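Local coordinates for malate dehydrogenase (Entamoeba histolytica, PDB 3I0P), which probably catalyses the NAD-dependent interconversion of malate and oxaloacetate, as a member of the malate/L-lactate dehydrogenase family, at residues A[5-11]-A[340-346]. Coordinates in Å, arbitrary orientation, origin at the centre of the assembly. Residue numbers count along the deposited sequence, not the author numbering.
Sequences QTKNVSI and FGDDLPL
Strands 6-9 and 342-345 form a two-stranded antiparallel sheet that ties the N-terminal end of the chain to a region near its C-terminus, 333 residues apart. Both are extended; their axes approach to 4.3 Å with 139° between their directions, a marked twist. Lys7-Leu344 and Val9-Asp342 are hydrogen-bonded pairs: Lys7 N to Leu344 O 2.8 Å, Leu344 N to Lys7 O 2.9 Å, Val9 N to Asp342 O 3.0 Å, Asp342 N to Val9 O 2.8 Å. Between them lies the non-hydrogen-bonded pair Asn8-Asp343, CA to CA 4.4 Å.

Polar side chains suit the exposed face of Thr6, Asn8 and Asp343. Asn8, chi1 t, uses its amide ND2 twice, donating to Asp343 OD1 (3.2 Å) and to Phe340 O (3.0 Å). A water donates to Asp343 OD1 (2.6 Å) and weakly to Thr6 O (3.1 Å). Gly341, with phi 84° as the chain leaves helix 328-340, lets Ser10 CA come within 4.0 Å of Gly341 CA; a CB there would clash with Asn8 OD1.

On the other, mixed face, branched Val9 (t) and Leu344 (m, t) meet at CG2 to CD1, 3.8 Å, with Lys7 and Asp342 at opposite ends. Ile14 of helix 11-24 and Ile349 of helix 346-359 pack on both, so this face is covered by the helices that follow the strands. Ser10 holds the N-cap position of helix 11-24, its OG hydrogen-bonded to Thr13 OG1.

Four main-chain bonds set the register, which the Asn8 amide bonds and CB-free Gly341 fit, leaving amide and carboxylate toward solvent and the apolar core against helices.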
ATOM      1  N   GLN A   5      12.060  31.639  15.722  1.00 39.27           N
ATOM      2  CA  GLN A   5      11.128  32.792  15.498  1.00 39.45           C
ATOM      3  C   GLN A   5      10.306  32.636  14.211  1.00 38.67           C
ATOM      4  O   GLN A   5      10.729  31.973  13.256  1.00 38.78           O
ATOM      5  CB  GLN A   5      11.878  34.139  15.514  1.00 39.89           C
ATOM      6  CG  GLN A   5      10.976  35.403  15.509  1.00 41.77           C
ATOM      7  CD  GLN A   5      10.014  35.474  16.710  1.00 45.48           C
ATOM      8  OE1 GLN A   5       8.946  34.831  16.718  1.00 45.92           O
ATOM      9  NE2 GLN A   5      10.384  36.268  17.721  1.00 45.94           N
ATOM     10  N   THR A   6       9.136  33.269  14.195  1.00 37.55           N
ATOM     11  CA  THR A   6       8.142  33.022  13.164  1.00 36.32           C
ATOM     12  C   THR A   6       7.252  34.248  12.892  1.00 35.09           C
ATOM     13  O   THR A   6       6.968  35.034  13.799  1.00 34.95           O
ATOM     14  CB  THR A   6       7.314  31.751  13.529  1.00 36.64           C
ATOM     15  OG1 THR A   6       6.577  31.308  12.393  1.00 38.01           O
ATOM     16  CG2 THR A   6       6.366  31.984  14.723  1.00 36.85           C
ATOM     17  N   LYS A   7       6.835  34.411  11.635  1.00 33.62           N
ATOM     18  CA  LYS A   7       5.944  35.513  11.233  1.00 31.95           C
ATOM     19  C   LYS A   7       4.674  34.999  10.556  1.00 30.52           C
ATOM     20  O   LYS A   7       4.727  34.167   9.651  1.00 29.88           O
ATOM     21  CB  LYS A   7       6.674  36.495  10.312  1.00 32.20           C
ATOM     22  CG  LYS A   7       5.859  37.720   9.923  1.00 32.80           C
ATOM     23  CD  LYS A   7       6.723  38.702   9.136  1.00 35.82           C
ATOM     24  CE  LYS A   7       6.004  40.029   8.874  1.00 36.81           C
ATOM     25  NZ  LYS A   7       5.817  40.827  10.122  1.00 37.29           N
ATOM     26  N   ASN A   8       3.534  35.515  11.004  1.00 29.04           N
ATOM     27  CA  ASN A   8       2.239  35.076  10.511  1.00 27.52           C
ATOM     28  C   ASN A   8       1.873  35.729   9.188  1.00 26.86           C
ATOM     29  O   ASN A   8       1.853  36.952   9.066  1.00 26.49           O
ATOM     30  CB  ASN A   8       1.150  35.341  11.556  1.00 27.28           C
ATOM     31  CG  ASN A   8      -0.181  34.718  11.183  1.00 26.15           C
ATOM     32  OD1 ASN A   8      -0.982  35.301  10.444  1.00 24.43           O
ATOM     33  ND2 ASN A   8      -0.425  33.525  11.698  1.00 25.36           N
ATOM     34  N   VAL A   9       1.587  34.891   8.198  1.00 26.16           N
ATOM     35  CA  VAL A   9       1.110  35.355   6.898  1.00 25.58           C
ATOM     36  C   VAL A   9      -0.187  34.615   6.581  1.00 25.37           C
ATOM     37  O   VAL A   9      -0.282  33.401   6.800  1.00 25.55           O
ATOM     38  CB  VAL A   9       2.146  35.093   5.770  1.00 25.44           C
ATOM     39  CG1 VAL A   9       1.745  35.819   4.512  1.00 24.85           C
ATOM     40  CG2 VAL A   9       3.539  35.522   6.199  1.00 24.79           C
ATOM     41  N   SER A  10      -1.185  35.337   6.081  1.00 24.80           N
ATOM     42  CA  SER A  10      -2.464  34.720   5.737  1.00 24.54           C
ATOM     43  C   SER A  10      -2.311  33.804   4.522  1.00 24.36           C
ATOM     44  O   SER A  10      -1.453  34.047   3.664  1.00 24.42           O
ATOM     45  CB  SER A  10      -3.528  35.786   5.458  1.00 24.35           C
ATOM     46  OG  SER A  10      -3.373  36.337   4.160  1.00 24.45           O
ATOM     47  N   ILE A  11      -3.145  32.764   4.462  1.00 23.85           N
ATOM     48  CA  ILE A  11      -3.196  31.847   3.317  1.00 23.41           C
ATOM     49  C   ILE A  11      -3.398  32.597   1.993  1.00 23.49           C
ATOM     50  O   ILE A  11      -2.688  32.339   1.025  1.00 23.08           O
ATOM     51  CB  ILE A  11      -4.300  30.751   3.510  1.00 23.47           C
ATOM     52  CG1 ILE A  11      -3.939  29.771   4.654  1.00 23.07           C
ATOM     53  CG2 ILE A  11      -4.615  30.035   2.208  1.00 22.31           C
ATOM     54  CD1 ILE A  11      -2.630  28.988   4.491  1.00 21.16           C
ATOM     55  N   PHE A 340      -6.644  31.773  10.771  1.00 31.22           N
ATOM     56  CA  PHE A 340      -5.610  32.473  11.538  1.00 31.09           C
ATOM     57  C   PHE A 340      -4.278  32.687  10.819  1.00 30.52           C
ATOM     58  O   PHE A 340      -3.381  33.350  11.357  1.00 30.17           O
ATOM     59  CB  PHE A 340      -5.360  31.767  12.870  1.00 31.55           C
ATOM     60  CG  PHE A 340      -6.593  31.586  13.697  1.00 33.71           C
ATOM     61  CD1 PHE A 340      -7.507  32.639  13.862  1.00 35.61           C
ATOM     62  CD2 PHE A 340      -6.844  30.369  14.331  1.00 34.93           C
ATOM     63  CE1 PHE A 340      -8.658  32.474  14.629  1.00 35.73           C
ATOM     64  CE2 PHE A 340      -7.987  30.198  15.109  1.00 35.78           C
ATOM     65  CZ  PHE A 340      -8.897  31.253  15.257  1.00 35.78           C
ATOM     66  N   GLY A 341      -4.147  32.131   9.614  1.00 29.97           N
ATOM     67  CA  GLY A 341      -2.905  32.238   8.856  1.00 28.83           C
ATOM     68  C   GLY A 341      -1.880  31.192   9.243  1.00 28.21           C
ATOM     69  O   GLY A 341      -2.152  30.307  10.058  1.00 28.00           O
ATOM     70  N   ASP A 342      -0.697  31.310   8.645  1.00 27.69           N
ATOM     71  CA  ASP A 342       0.365  30.316   8.743  1.00 27.12           C
ATOM     72  C   ASP A 342       1.606  30.976   9.344  1.00 26.84           C
ATOM     73  O   ASP A 342       2.044  32.029   8.890  1.00 26.64           O
ATOM     74  CB  ASP A 342       0.650  29.767   7.337  1.00 27.05           C
ATOM     75  CG  ASP A 342       1.570  28.540   7.329  1.00 27.35           C
ATOM     76  OD1 ASP A 342       1.937  28.002   8.400  1.00 26.97           O
ATOM     77  OD2 ASP A 342       1.928  28.111   6.209  1.00 26.93           O
ATOM     78  N   ASP A 343       2.152  30.372  10.388  1.00 26.87           N
ATOM     79  CA  ASP A 343       3.351  30.892  11.021  1.00 27.07           C
ATOM     80  C   ASP A 343       4.605  30.420  10.286  1.00 26.89           C
ATOM     81  O   ASP A 343       5.056  29.289  10.461  1.00 26.87           O
ATOM     82  CB  ASP A 343       3.396  30.485  12.491  1.00 27.23           C
ATOM     83  CG  ASP A 343       2.258  31.075  13.297  1.00 28.66           C
ATOM     84  OD1 ASP A 343       2.077  32.316  13.313  1.00 29.94           O
ATOM     85  OD2 ASP A 343       1.542  30.288  13.931  1.00 30.82           O
ATOM     86  N   LEU A 344       5.164  31.299   9.467  1.00 26.98           N
ATOM     87  CA  LEU A 344       6.325  30.966   8.645  1.00 27.37           C
ATOM     88  C   LEU A 344       7.639  31.330   9.328  1.00 28.03           C
ATOM     89  O   LEU A 344       7.743  32.397   9.949  1.00 28.18           O
ATOM     90  CB  LEU A 344       6.238  31.666   7.287  1.00 26.93           C
ATOM     91  CG  LEU A 344       4.956  31.464   6.479  1.00 26.68           C
ATOM     92  CD1 LEU A 344       5.030  32.210   5.157  1.00 24.87           C
ATOM     93  CD2 LEU A 344       4.693  29.974   6.258  1.00 25.76           C
ATOM     94  N   PRO A 345       8.649  30.444   9.221  1.00 28.60           N
ATOM     95  CA  PRO A 345       9.995  30.750   9.707  1.00 28.69           C
ATOM     96  C   PRO A 345      10.539  32.011   9.057  1.00 28.92           C
ATOM     97  O   PRO A 345      10.039  32.433   8.011  1.00 28.71           O
ATOM     98  CB  PRO A 345      10.814  29.546   9.246  1.00 28.69           C
ATOM     99  CG  PRO A 345       9.833  28.439   9.183  1.00 28.98           C
ATOM    100  CD  PRO A 345       8.552  29.060   8.714  1.00 28.60           C
ATOM    101  N   LEU A 346      11.557  32.595   9.689  1.00 29.55           N
ATOM    102  CA  LEU A 346      12.192  33.833   9.238  1.00 29.69           C
ATOM    103  C   LEU A 346      12.884  33.669   7.890  1.00 29.22           C
ATOM    104  O   LEU A 346      12.856  34.578   7.056  1.00 29.13           O
ATOM    105  CB  LEU A 346      13.213  34.295  10.272  1.00 30.35           C
ATOM    106  CG  LEU A 346      13.268  35.810  10.528  1.00 32.84           C
ATOM    107  CD1 LEU A 346      12.273  36.209  11.656  1.00 32.77           C
ATOM    108  CD2 LEU A 346      14.727  36.296  10.827  1.00 33.44           C
TER
HETATM  109  O   HOH W   1       4.102  33.922  13.878  1.00 26.84           O